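Local coordinates for acetyl-CoA hydrolase/transferase family protein (Porphyromonas gingivalis, PDB 2NVV), which probably hydrolyses acetyl-CoA or transfers its coenzyme A between carboxylic acids, and binds zinc, at residues Q110-G115 and L145-R150; N18-F23 and A76-T81; A356-N361 and Q458-G463. One frame throughout, in Å; residues are numbered along the deposited sequence.

Interaction 1: residues Q110-G115 and L145-R150; sequences QDLRYG and LPTICR
Thr147 presents its two branches to different parts of the helix end at 110-115. Its methyl CG2 lies against the aliphatic start of Arg113, with CG2 4.0 Å from Arg113 CG, and also meets Leu112 CB at 4.1 Å. Its hydroxyl OG1 comes instead to the edge of the Arg113 guanidinium, in its plane, at 3.7 Å from NH2. This division of labour follows from chi1 of -55° at Thr147, which turns CG2 anti to the backbone N and keeps OG1 beside it.

Arg150 makes the second half of the contact. Its guanidinium takes Arg113 CD over the centre of one face, 4.0 Å above the plane, and the two side chains cross at about a right angle. The paired arginines illustrate how like charges can be brought together by shared acids: Glu175 bonds to Thr147 OG1 and forms salt bridges with both Arg113 and Arg150, while Asp178 pairs with NH1 of Arg113, and Glu334 shares NH2 with Glu175. These acids probably offset the like charges of the two guanidinium groups, which stay 4.9 Å apart between Arg113 NE and Arg150 NH2.

Arg113 is also shaped from within its own segment. With the chain bent at chi3, the guanidinium lies with Gln110 CA over its centre, 3.7 Å above the plane. One residue beyond Tyr114 the helix is closed by a Schellman motif, in which Gly115, at a phi of 89°, returns its N to Leu112 O at 3.0 Å.

Around this pair, Tyr114 stacks on Tyr387 of the second subunit, which brings the helix end to the dimer interface. Helix 145-151 forms part of the crossover from strand 122-127 to strand 154-160 of the parallel sheet, and its Leu145 and Cys149 rest on Ile125 of the former strand.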
ATOM      1  N   GLN A 110       8.465  11.172   8.762  1.00  6.39           N
ATOM      2  CA  GLN A 110       9.572  11.287   7.828  1.00  6.39           C
ATOM      3  C   GLN A 110       9.322  12.309   6.738  1.00  6.49           C
ATOM      4  O   GLN A 110      10.244  13.003   6.313  1.00  6.39           O
ATOM      5  CB  GLN A 110       9.902   9.935   7.188  1.00  6.39           C
ATOM      6  CG  GLN A 110       8.766   9.307   6.436  1.00  6.39           C
ATOM      7  CD  GLN A 110       9.227   8.218   5.476  1.00  6.39           C
ATOM      8  OE1 GLN A 110      10.047   7.370   5.822  1.00  6.39           O
ATOM      9  NE2 GLN A 110       8.686   8.232   4.267  1.00  6.66           N
ATOM     10  N   ASP A 111       8.081  12.403   6.279  1.00  6.39           N
ATOM     11  CA  ASP A 111       7.743  13.349   5.222  1.00  6.52           C
ATOM     12  C   ASP A 111       7.871  14.779   5.704  1.00  6.39           C
ATOM     13  O   ASP A 111       8.037  15.702   4.908  1.00  6.50           O
ATOM     14  CB  ASP A 111       6.331  13.077   4.703  1.00  7.65           C
ATOM     15  CG  ASP A 111       6.274  11.867   3.791  1.00  7.46           C
ATOM     16  OD1 ASP A 111       7.260  11.105   3.753  1.00  6.39           O
ATOM     17  OD2 ASP A 111       5.243  11.671   3.112  1.00  9.68           O
ATOM     18  N   LEU A 112       7.778  14.954   7.017  1.00  6.39           N
ATOM     19  CA  LEU A 112       7.921  16.267   7.621  1.00  7.17           C
ATOM     20  C   LEU A 112       9.404  16.586   7.560  1.00  6.39           C
ATOM     21  O   LEU A 112       9.797  17.690   7.211  1.00  6.39           O
ATOM     22  CB  LEU A 112       7.444  16.236   9.074  1.00  6.39           C
ATOM     23  CG  LEU A 112       5.977  16.625   9.289  1.00  6.96           C
ATOM     24  CD1 LEU A 112       5.530  16.266  10.705  1.00  6.39           C
ATOM     25  CD2 LEU A 112       5.821  18.122   9.021  1.00  6.39           C
ATOM     26  N   ARG A 113      10.226  15.596   7.895  1.00  6.74           N
ATOM     27  CA  ARG A 113      11.668  15.752   7.875  1.00  6.39           C
ATOM     28  C   ARG A 113      12.158  15.977   6.450  1.00  6.39           C
ATOM     29  O   ARG A 113      13.100  16.731   6.232  1.00  7.15           O
ATOM     30  CB  ARG A 113      12.341  14.521   8.489  1.00  6.90           C
ATOM     31  CG  ARG A 113      11.966  14.274   9.946  1.00  7.05           C
ATOM     32  CD  ARG A 113      12.984  13.382  10.633  1.00  6.39           C
ATOM     33  NE  ARG A 113      13.042  12.049  10.037  1.00  6.39           N
ATOM     34  CZ  ARG A 113      12.292  11.019  10.404  1.00  6.55           C
ATOM     35  NH1 ARG A 113      12.432   9.856   9.783  1.00  6.39           N
ATOM     36  NH2 ARG A 113      11.414  11.146  11.395  1.00  6.52           N
ATOM     37  N   TYR A 114      11.516  15.325   5.484  1.00  6.39           N
ATOM     38  CA  TYR A 114      11.873  15.465   4.071  1.00  6.39           C
ATOM     39  C   TYR A 114      11.540  16.870   3.561  1.00  6.39           C
ATOM     40  O   TYR A 114      12.007  17.282   2.503  1.00  7.37           O
ATOM     41  CB  TYR A 114      11.120  14.431   3.213  1.00  6.39           C
ATOM     42  CG  TYR A 114      11.470  12.993   3.520  1.00  6.39           C
ATOM     43  CD1 TYR A 114      12.566  12.678   4.325  1.00  6.39           C
ATOM     44  CD2 TYR A 114      10.719  11.940   2.987  1.00  6.39           C
ATOM     45  CE1 TYR A 114      12.908  11.345   4.595  1.00  6.39           C
ATOM     46  CE2 TYR A 114      11.056  10.608   3.251  1.00  6.39           C
ATOM     47  CZ  TYR A 114      12.151  10.322   4.055  1.00  6.39           C
ATOM     48  OH  TYR A 114      12.494   9.023   4.328  1.00  6.39           O
ATOM     49  N   GLY A 115      10.716  17.588   4.318  1.00  6.39           N
ATOM     50  CA  GLY A 115      10.331  18.935   3.952  1.00  6.39           C
ATOM     51  C   GLY A 115       9.097  18.991   3.074  1.00  6.69           C
ATOM     52  O   GLY A 115       8.780  20.055   2.521  1.00  6.39           O
ATOM     53  N   LEU A 145       5.426  13.034  18.199  1.00  6.39           N
ATOM     54  CA  LEU A 145       6.126  13.808  19.209  1.00  6.39           C
ATOM     55  C   LEU A 145       7.586  14.120  18.912  1.00  6.39           C
ATOM     56  O   LEU A 145       7.959  15.283  18.776  1.00  6.49           O
ATOM     57  CB  LEU A 145       6.037  13.094  20.559  1.00  6.39           C
ATOM     58  CG  LEU A 145       6.851  13.683  21.723  1.00  6.39           C
ATOM     59  CD1 LEU A 145       6.126  14.867  22.332  1.00  6.66           C
ATOM     60  CD2 LEU A 145       7.061  12.623  22.782  1.00  6.39           C
ATOM     61  N   PRO A 146       8.440  13.086  18.815  1.00  6.72           N
ATOM     62  CA  PRO A 146       9.851  13.373  18.539  1.00  6.39           C
ATOM     63  C   PRO A 146      10.134  14.241  17.321  1.00  6.53           C
ATOM     64  O   PRO A 146      11.069  15.042  17.332  1.00  6.84           O
ATOM     65  CB  PRO A 146      10.482  11.978  18.446  1.00  6.39           C
ATOM     66  CG  PRO A 146       9.336  11.076  18.093  1.00  6.39           C
ATOM     67  CD  PRO A 146       8.208  11.633  18.908  1.00  7.11           C
ATOM     68  N   THR A 147       9.322  14.107  16.282  1.00  6.48           N
ATOM     69  CA  THR A 147       9.538  14.889  15.083  1.00  6.83           C
ATOM     70  C   THR A 147       9.116  16.348  15.248  1.00  6.39           C
ATOM     71  O   THR A 147       9.834  17.243  14.804  1.00  6.51           O
ATOM     72  CB  THR A 147       8.803  14.268  13.885  1.00  6.39           C
ATOM     73  OG1 THR A 147       9.211  12.900  13.748  1.00  6.39           O
ATOM     74  CG2 THR A 147       9.127  15.029  12.596  1.00  6.39           C
ATOM     75  N   ILE A 148       7.971  16.598  15.883  1.00  6.39           N
ATOM     76  CA  ILE A 148       7.528  17.977  16.059  1.00  6.77           C
ATOM     77  C   ILE A 148       8.432  18.739  17.033  1.00  6.98           C
ATOM     78  O   ILE A 148       8.623  19.945  16.897  1.00  7.11           O
ATOM     79  CB  ILE A 148       6.031  18.069  16.536  1.00  6.95           C
ATOM     80  CG1 ILE A 148       5.804  17.249  17.797  1.00  6.39           C
ATOM     81  CG2 ILE A 148       5.108  17.588  15.437  1.00  6.39           C
ATOM     82  CD1 ILE A 148       4.379  17.296  18.288  1.00  6.39           C
ATOM     83  N   CYS A 149       8.986  18.033  18.012  1.00  7.65           N
ATOM     84  CA  CYS A 149       9.880  18.644  18.986  1.00  7.74           C
ATOM     85  C   CYS A 149      11.211  18.996  18.337  1.00  9.12           C
ATOM     86  O   CYS A 149      11.854  19.990  18.700  1.00  9.59           O
ATOM     87  CB  CYS A 149      10.129  17.696  20.153  1.00  7.72           C
ATOM     88  SG  CYS A 149       8.769  17.573  21.334  1.00  6.39           S
ATOM     89  N   ARG A 150      11.617  18.177  17.374  1.00  8.87           N
ATOM     90  CA  ARG A 150      12.868  18.392  16.670  1.00  8.61           C
ATOM     91  C   ARG A 150      12.762  19.544  15.676  1.00  7.84           C
ATOM     92  O   ARG A 150      13.624  20.425  15.640  1.00  6.39           O
ATOM     93  CB  ARG A 150      13.279  17.123  15.915  1.00  9.68           C
ATOM     94  CG  ARG A 150      14.508  17.325  15.064  1.00 12.35           C
ATOM     95  CD  ARG A 150      14.477  16.515  13.778  1.00 14.98           C
ATOM     96  NE  ARG A 150      15.125  15.212  13.918  1.00 16.10           N
ATOM     97  CZ  ARG A 150      15.950  14.694  13.011  1.00 17.63           C
ATOM     98  NH1 ARG A 150      16.227  15.376  11.901  1.00 18.18           N
ATOM     99  NH2 ARG A 150      16.488  13.491  13.202  1.00 18.95           N
TER

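Interaction 2: residues N18-F23 and A76-T81; sequences NDNVGF and AVKFRT
Lys78 with Asn18, and Phe79 with Asn20, form a surface contact of one hydrogen bond and one amide-to-ring approach where two strands of the parallel sheet begin, reaching across the strand that separates them. The chain backbones keep well apart, 7.5 Å between Asn18 CA and Lys78 CA and 8.9 Å between Asn20 CA and Phe79 CA, so side chains alone span the interval.

The bond of the pair runs from Lys78 NZ to Asn18 OD1, 2.9 Å long. The ammonium group approaches from above the carbonyl plane of the asparagine, 43° out of it, rather than on a lone pair. Lys78 gets there from the crowded position between its backbone N and carbonyl carbon, with chi1 at 81°, and a bend at chi3 then carries the chain end over to the asparagine.

Strands 20-23 and 77-81 are next-but-one neighbours in a seven-stranded parallel sheet of Rossmann type, with strand 55-58 between them, whose Gly56 and Phe58 share backbone hydrogen bonds with Val21. The chain turns a corner at Lys78, and both Lys78 and Phe79 bring their side-chain ends to 18-23.

At the second meeting Asn20 OD1 stands 3.3 Å from Phe79 CE2 and 3.7 Å from Phe79 CZ. Its amide plane is turned 72° from the plane of the ring, and the side chains cross at about a right angle. At the other end of the amide, ND2 is bonded to the carbonyl O of Lys119, which is consistent with the group being held so that OD1 faces the ring side. Phe79 is in turn held by Phe58 of the intervening strand, whose ring it meets edge-to-face, and Asn20 also touches Phe58.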
ATOM      1  N   ASN A  18      -1.216  31.953  10.767  1.00  7.67           N
ATOM      2  CA  ASN A  18      -0.411  31.329   9.723  1.00  7.62           C
ATOM      3  C   ASN A  18       0.743  30.473  10.240  1.00  6.39           C
ATOM      4  O   ASN A  18       1.544  29.966   9.457  1.00  6.39           O
ATOM      5  CB  ASN A  18       0.131  32.390   8.773  1.00  8.63           C
ATOM      6  CG  ASN A  18       0.198  31.901   7.343  1.00  9.44           C
ATOM      7  OD1 ASN A  18      -0.830  31.584   6.736  1.00 10.06           O
ATOM      8  ND2 ASN A  18       1.416  31.836   6.791  1.00  9.93           N
ATOM      9  N   ASP A  19       0.839  30.320  11.554  1.00  6.86           N
ATOM     10  CA  ASP A  19       1.875  29.476  12.126  1.00  6.39           C
ATOM     11  C   ASP A  19       1.425  28.039  11.929  1.00  6.39           C
ATOM     12  O   ASP A  19       0.231  27.758  11.894  1.00  6.39           O
ATOM     13  CB  ASP A  19       2.033  29.716  13.632  1.00  7.17           C
ATOM     14  CG  ASP A  19       3.010  30.829  13.966  1.00  7.72           C
ATOM     15  OD1 ASP A  19       3.821  31.226  13.095  1.00  9.91           O
ATOM     16  OD2 ASP A  19       2.977  31.300  15.126  1.00  8.47           O
ATOM     17  N   ASN A  20       2.377  27.131  11.789  1.00  6.39           N
ATOM     18  CA  ASN A  20       2.048  25.716  11.659  1.00  6.39           C
ATOM     19  C   ASN A  20       2.331  25.114  13.022  1.00  6.39           C
ATOM     20  O   ASN A  20       3.437  25.226  13.542  1.00  6.39           O
ATOM     21  CB  ASN A  20       2.905  25.027  10.593  1.00  6.39           C
ATOM     22  CG  ASN A  20       2.451  25.345   9.194  1.00  6.39           C
ATOM     23  OD1 ASN A  20       1.314  25.767   8.983  1.00  6.39           O
ATOM     24  ND2 ASN A  20       3.327  25.129   8.224  1.00  6.50           N
ATOM     25  N   VAL A  21       1.331  24.477  13.609  1.00  7.78           N
ATOM     26  CA  VAL A  21       1.510  23.894  14.928  1.00  6.39           C
ATOM     27  C   VAL A  21       1.379  22.380  14.933  1.00  6.39           C
ATOM     28  O   VAL A  21       0.471  21.810  14.320  1.00  6.39           O
ATOM     29  CB  VAL A  21       0.493  24.489  15.938  1.00  6.39           C
ATOM     30  CG1 VAL A  21       0.857  24.067  17.341  1.00  6.39           C
ATOM     31  CG2 VAL A  21       0.473  26.010  15.828  1.00  6.39           C
ATOM     32  N   GLY A  22       2.309  21.734  15.628  1.00  6.39           N
ATOM     33  CA  GLY A  22       2.281  20.288  15.747  1.00  6.39           C
ATOM     34  C   GLY A  22       1.907  19.982  17.180  1.00  6.39           C
ATOM     35  O   GLY A  22       2.416  20.617  18.100  1.00  6.39           O
ATOM     36  N   PHE A  23       1.007  19.026  17.374  1.00  6.82           N
ATOM     37  CA  PHE A  23       0.574  18.653  18.714  1.00  6.39           C
ATOM     38  C   PHE A  23       1.009  17.232  19.065  1.00  6.39           C
ATOM     39  O   PHE A  23       1.082  16.363  18.208  1.00  7.16           O
ATOM     40  CB  PHE A  23      -0.946  18.777  18.816  1.00  6.39           C
ATOM     41  CG  PHE A  23      -1.486  20.083  18.289  1.00  6.57           C
ATOM     42  CD1 PHE A  23      -1.692  20.265  16.923  1.00  6.39           C
ATOM     43  CD2 PHE A  23      -1.808  21.123  19.152  1.00  7.00           C
ATOM     44  CE1 PHE A  23      -2.214  21.463  16.425  1.00  6.39           C
ATOM     45  CE2 PHE A  23      -2.327  22.317  18.662  1.00  6.39           C
ATOM     46  CZ  PHE A  23      -2.530  22.484  17.295  1.00  6.39           C
ATOM     47  N   ALA A  76     -10.380  28.442  13.015  1.00  8.50           N
ATOM     48  CA  ALA A  76      -8.975  28.832  12.961  1.00  7.46           C
ATOM     49  C   ALA A  76      -8.114  27.726  12.397  1.00  7.28           C
ATOM     50  O   ALA A  76      -6.934  27.635  12.715  1.00  7.82           O
ATOM     51  CB  ALA A  76      -8.482  29.212  14.372  1.00  7.18           C
ATOM     52  N   VAL A  77      -8.699  26.888  11.554  1.00  7.69           N
ATOM     53  CA  VAL A  77      -7.960  25.781  10.965  1.00  7.66           C
ATOM     54  C   VAL A  77      -7.629  26.079   9.510  1.00  7.95           C
ATOM     55  O   VAL A  77      -8.513  25.990   8.660  1.00  7.92           O
ATOM     56  CB  VAL A  77      -8.798  24.473  10.995  1.00  6.43           C
ATOM     57  CG1 VAL A  77      -7.980  23.320  10.465  1.00  6.39           C
ATOM     58  CG2 VAL A  77      -9.290  24.194  12.398  1.00  7.05           C
ATOM     59  N   LYS A  78      -6.378  26.419   9.206  1.00  7.64           N
ATOM     60  CA  LYS A  78      -6.035  26.697   7.811  1.00  7.16           C
ATOM     61  C   LYS A  78      -5.883  25.373   7.066  1.00  6.39           C
ATOM     62  O   LYS A  78      -6.282  25.251   5.907  1.00  6.39           O
ATOM     63  CB  LYS A  78      -4.757  27.548   7.696  1.00  8.13           C
ATOM     64  CG  LYS A  78      -3.445  26.806   7.820  1.00 10.71           C
ATOM     65  CD  LYS A  78      -2.260  27.707   7.410  1.00 11.36           C
ATOM     66  CE  LYS A  78      -2.444  28.248   5.996  1.00 12.61           C
ATOM     67  NZ  LYS A  78      -1.248  29.006   5.496  1.00 13.10           N
ATOM     68  N   PHE A  79      -5.303  24.381   7.731  1.00  6.39           N
ATOM     69  CA  PHE A  79      -5.165  23.056   7.142  1.00  6.39           C
ATOM     70  C   PHE A  79      -4.941  22.052   8.261  1.00  6.62           C
ATOM     71  O   PHE A  79      -4.389  22.390   9.306  1.00  6.39           O
ATOM     72  CB  PHE A  79      -4.038  23.013   6.090  1.00  6.39           C
ATOM     73  CG  PHE A  79      -2.646  22.890   6.659  1.00  6.39           C
ATOM     74  CD1 PHE A  79      -2.229  21.708   7.271  1.00  6.73           C
ATOM     75  CD2 PHE A  79      -1.740  23.950   6.548  1.00  6.39           C
ATOM     76  CE1 PHE A  79      -0.933  21.569   7.766  1.00  6.81           C
ATOM     77  CE2 PHE A  79      -0.438  23.831   7.039  1.00  6.39           C
ATOM     78  CZ  PHE A  79      -0.032  22.626   7.653  1.00  6.53           C
ATOM     79  N   ARG A  80      -5.377  20.814   8.029  1.00  7.60           N
ATOM     80  CA  ARG A  80      -5.282  19.754   9.029  1.00  6.39           C
ATOM     81  C   ARG A  80      -4.796  18.405   8.482  1.00  6.39           C
ATOM     82  O   ARG A  80      -5.179  17.989   7.384  1.00  6.39           O
ATOM     83  CB  ARG A  80      -6.660  19.573   9.673  1.00  6.39           C
ATOM     84  CG  ARG A  80      -6.749  18.483  10.717  1.00  6.39           C
ATOM     85  CD  ARG A  80      -6.189  18.945  12.044  1.00  6.39           C
ATOM     86  NE  ARG A  80      -6.461  17.959  13.086  1.00  6.39           N
ATOM     87  CZ  ARG A  80      -5.916  16.751  13.138  1.00  6.39           C
ATOM     88  NH1 ARG A  80      -6.237  15.913  14.118  1.00  6.39           N
ATOM     89  NH2 ARG A  80      -5.040  16.388  12.219  1.00  6.39           N
ATOM     90  N   THR A  81      -3.960  17.730   9.271  1.00  6.39           N
ATOM     91  CA  THR A  81      -3.411  16.413   8.932  1.00  6.39           C
ATOM     92  C   THR A  81      -2.993  15.714  10.223  1.00  6.93           C
ATOM     93  O   THR A  81      -2.640  16.366  11.204  1.00  6.39           O
ATOM     94  CB  THR A  81      -2.150  16.491   8.057  1.00  6.65           C
ATOM     95  OG1 THR A  81      -1.986  17.818   7.556  1.00 10.06           O
ATOM     96  CG2 THR A  81      -2.256  15.530   6.897  1.00  6.39           C
TER

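Interaction 3: residues A356-N361 and Q458-G463; sequences ADIFGN and QYLELG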
ATOM      1  N   ALA A 356     -17.939  -2.342   1.714  1.00  6.39           N
ATOM      2  CA  ALA A 356     -17.050  -3.173   0.909  1.00  6.39           C
ATOM      3  C   ALA A 356     -17.818  -3.590  -0.330  1.00  6.39           C
ATOM      4  O   ALA A 356     -19.048  -3.601  -0.311  1.00  6.39           O
ATOM      5  CB  ALA A 356     -16.634  -4.409   1.702  1.00  6.73           C
ATOM      6  N   ASP A 357     -17.121  -3.903  -1.414  1.00  6.42           N
ATOM      7  CA  ASP A 357     -17.825  -4.360  -2.605  1.00  6.50           C
ATOM      8  C   ASP A 357     -17.484  -5.817  -2.873  1.00  6.39           C
ATOM      9  O   ASP A 357     -16.542  -6.368  -2.300  1.00  6.39           O
ATOM     10  CB  ASP A 357     -17.535  -3.484  -3.839  1.00  7.53           C
ATOM     11  CG  ASP A 357     -16.079  -3.483  -4.251  1.00 10.69           C
ATOM     12  OD1 ASP A 357     -15.435  -4.549  -4.201  1.00 14.58           O
ATOM     13  OD2 ASP A 357     -15.586  -2.404  -4.651  1.00 12.60           O
ATOM     14  N   ILE A 358     -18.264  -6.438  -3.743  1.00  6.39           N
ATOM     15  CA  ILE A 358     -18.099  -7.849  -4.076  1.00  6.39           C
ATOM     16  C   ILE A 358     -16.758  -8.266  -4.675  1.00  6.39           C
ATOM     17  O   ILE A 358     -16.517  -9.453  -4.892  1.00  6.39           O
ATOM     18  CB  ILE A 358     -19.258  -8.311  -5.009  1.00  6.39           C
ATOM     19  CG1 ILE A 358     -19.397  -7.351  -6.194  1.00  6.39           C
ATOM     20  CG2 ILE A 358     -20.574  -8.348  -4.214  1.00  6.39           C
ATOM     21  CD1 ILE A 358     -20.518  -7.707  -7.176  1.00  6.39           C
ATOM     22  N   PHE A 359     -15.874  -7.308  -4.936  1.00  7.17           N
ATOM     23  CA  PHE A 359     -14.585  -7.663  -5.496  1.00  6.39           C
ATOM     24  C   PHE A 359     -13.435  -7.515  -4.504  1.00  6.50           C
ATOM     25  O   PHE A 359     -12.258  -7.637  -4.869  1.00  7.31           O
ATOM     26  CB  PHE A 359     -14.337  -6.856  -6.765  1.00  6.39           C
ATOM     27  CG  PHE A 359     -15.355  -7.116  -7.826  1.00  6.39           C
ATOM     28  CD1 PHE A 359     -16.318  -6.160  -8.135  1.00  7.60           C
ATOM     29  CD2 PHE A 359     -15.408  -8.357  -8.463  1.00  6.42           C
ATOM     30  CE1 PHE A 359     -17.335  -6.439  -9.066  1.00  7.93           C
ATOM     31  CE2 PHE A 359     -16.413  -8.647  -9.389  1.00  6.39           C
ATOM     32  CZ  PHE A 359     -17.382  -7.684  -9.689  1.00  6.42           C
ATOM     33  N   GLY A 360     -13.786  -7.258  -3.245  1.00  6.39           N
ATOM     34  CA  GLY A 360     -12.786  -7.132  -2.196  1.00  6.46           C
ATOM     35  C   GLY A 360     -12.203  -5.765  -1.929  1.00  6.39           C
ATOM     36  O   GLY A 360     -11.194  -5.652  -1.235  1.00  6.39           O
ATOM     37  N   ASN A 361     -12.819  -4.727  -2.474  1.00  6.39           N
ATOM     38  CA  ASN A 361     -12.330  -3.371  -2.274  1.00  6.39           C
ATOM     39  C   ASN A 361     -13.026  -2.800  -1.053  1.00  6.39           C
ATOM     40  O   ASN A 361     -14.211  -3.056  -0.835  1.00  6.39           O
ATOM     41  CB  ASN A 361     -12.626  -2.536  -3.517  1.00  6.39           C
ATOM     42  CG  ASN A 361     -11.977  -3.108  -4.753  1.00  6.64           C
ATOM     43  OD1 ASN A 361     -10.776  -2.958  -4.962  1.00  7.22           O
ATOM     44  ND2 ASN A 361     -12.767  -3.795  -5.567  1.00  6.39           N
ATOM     45  N   GLN A 458     -27.426 -11.093  -9.183  1.00  6.78           N
ATOM     46  CA  GLN A 458     -27.977 -10.630 -10.456  1.00  6.42           C
ATOM     47  C   GLN A 458     -27.053  -9.600 -11.104  1.00  7.01           C
ATOM     48  O   GLN A 458     -27.024  -9.457 -12.329  1.00  6.98           O
ATOM     49  CB  GLN A 458     -29.350 -10.002 -10.246  1.00  6.42           C
ATOM     50  CG  GLN A 458     -30.456 -10.993  -9.944  1.00  8.41           C
ATOM     51  CD  GLN A 458     -31.802 -10.313  -9.750  1.00  9.40           C
ATOM     52  OE1 GLN A 458     -31.950  -9.450  -8.887  1.00  9.07           O
ATOM     53  NE2 GLN A 458     -32.785 -10.697 -10.553  1.00 10.50           N
ATOM     54  N   TYR A 459     -26.301  -8.880 -10.281  1.00  6.53           N
ATOM     55  CA  TYR A 459     -25.378  -7.875 -10.786  1.00  6.39           C
ATOM     56  C   TYR A 459     -24.261  -8.531 -11.580  1.00  6.95           C
ATOM     57  O   TYR A 459     -23.726  -7.940 -12.518  1.00  7.27           O
ATOM     58  CB  TYR A 459     -24.771  -7.076  -9.633  1.00  6.39           C
ATOM     59  CG  TYR A 459     -23.822  -5.994 -10.092  1.00  6.39           C
ATOM     60  CD1 TYR A 459     -24.300  -4.814 -10.661  1.00  6.39           C
ATOM     61  CD2 TYR A 459     -22.440  -6.166  -9.993  1.00  6.39           C
ATOM     62  CE1 TYR A 459     -23.422  -3.831 -11.122  1.00  6.39           C
ATOM     63  CE2 TYR A 459     -21.551  -5.190 -10.451  1.00  6.39           C
ATOM     64  CZ  TYR A 459     -22.053  -4.030 -11.012  1.00  6.59           C
ATOM     65  OH  TYR A 459     -21.175  -3.086 -11.463  1.00  6.41           O
ATOM     66  N   LEU A 460     -23.903  -9.753 -11.203  1.00  7.30           N
ATOM     67  CA  LEU A 460     -22.839 -10.481 -11.887  1.00  7.98           C
ATOM     68  C   LEU A 460     -23.293 -11.095 -13.210  1.00  8.47           C
ATOM     69  O   LEU A 460     -22.478 -11.634 -13.969  1.00  8.92           O
ATOM     70  CB  LEU A 460     -22.296 -11.576 -10.981  1.00  6.39           C
ATOM     71  CG  LEU A 460     -21.539 -11.057  -9.761  1.00  6.80           C
ATOM     72  CD1 LEU A 460     -21.255 -12.216  -8.802  1.00  6.39           C
ATOM     73  CD2 LEU A 460     -20.241 -10.375 -10.223  1.00  7.34           C
ATOM     74  N   GLU A 461     -24.589 -11.013 -13.490  1.00  9.73           N
ATOM     75  CA  GLU A 461     -25.127 -11.565 -14.725  1.00 10.20           C
ATOM     76  C   GLU A 461     -25.746 -10.500 -15.610  1.00 10.46           C
ATOM     77  O   GLU A 461     -26.751 -10.763 -16.269  1.00  9.81           O
ATOM     78  CB  GLU A 461     -26.184 -12.621 -14.406  1.00 11.73           C
ATOM     79  CG  GLU A 461     -25.702 -13.728 -13.477  1.00 13.77           C
ATOM     80  CD  GLU A 461     -24.505 -14.503 -14.033  1.00 17.19           C
ATOM     81  OE1 GLU A 461     -23.990 -15.391 -13.307  1.00 17.64           O
ATOM     82  OE2 GLU A 461     -24.078 -14.234 -15.187  1.00 18.52           O
ATOM     83  N   LEU A 462     -25.157  -9.306 -15.634  1.00 11.46           N
ATOM     84  CA  LEU A 462     -25.701  -8.220 -16.437  1.00 11.08           C
ATOM     85  C   LEU A 462     -25.066  -8.090 -17.811  1.00 11.30           C
ATOM     86  O   LEU A 462     -25.205  -7.055 -18.472  1.00 13.22           O
ATOM     87  CB  LEU A 462     -25.603  -6.890 -15.676  1.00 10.42           C
ATOM     88  CG  LEU A 462     -26.478  -6.793 -14.414  1.00 10.11           C
ATOM     89  CD1 LEU A 462     -26.429  -5.375 -13.832  1.00  8.90           C
ATOM     90  CD2 LEU A 462     -27.913  -7.170 -14.763  1.00  8.52           C
ATOM     91  N   GLY A 463     -24.369  -9.140 -18.237  1.00 10.73           N
ATOM     92  CA  GLY A 463     -23.745  -9.138 -19.548  1.00 10.62           C
ATOM     93  C   GLY A 463     -22.390  -8.473 -19.717  1.00 10.88           C
ATOM     94  O   GLY A 463     -21.864  -8.445 -20.829  1.00 11.63           O
TER
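Ile358 reaches out as an extended arm whose tip, CD1, meets two residues of the opposite segment. It comes obliquely to the Tyr459 ring, where Ile358 CD1 is 3.7 Å from Tyr459 CD2, and the same methyl lies 4.1 Å from Leu460 CD2. The trans chi2 of -180° stretches the isoleucine to this length, and its chain runs past that of Leu460 in the opposite direction. Phe359 does likewise beside Leu460: Phe359 CZ is 4.0 Å from Leu460 CD2, so a single leucine methyl is shared by the isoleucine tip and the far end of the phenylalanine ring. One face of that ring is covered by Ile358 CG1, 3.6 Å above the plane and offset toward the rim.

The turn that holds out these two residues is a type I beta turn joining antiparallel strands 355-357 and 362-367, combined with an Asx turn. Asp357 OD1 accepts from three donors: the backbone N of Phe359 at 2.9 Å, the backbone N of Asn361 and Asn361 ND2, the last on its syn lone pair. On the other side a second type I turn runs from Tyr459 to Leu462, and Tyr459 OH is anchored by Gln470 and by the backbone N of Asn471. Helix 436-446 touches both segments, with Ala440 and Ile444 against Ile358 and His441 against Leu460. The Phe359 side chain lies about 5 Å from that of the zinc ligand Glu416.

Overall arrangement
Followed from the N terminus, the three contacts come in series, and none nests in or crosses another. Interaction 2 closes a loop of 52 residues and joins the first strand of the parallel sheet to the third across the second. Interaction 1 then closes 29 residues, tying helix 108-113 to helix 145-151 in the same N-terminal family region. These two touch: Ile148 CD1 of interaction 1 packs on the backbone of Gly22 and Phe23. Interaction 3 closes 96 residues in the C-terminal family region, connecting a hairpin turn to the end of helix 453-459, with its centre about 42 to 43 Å from the other centres.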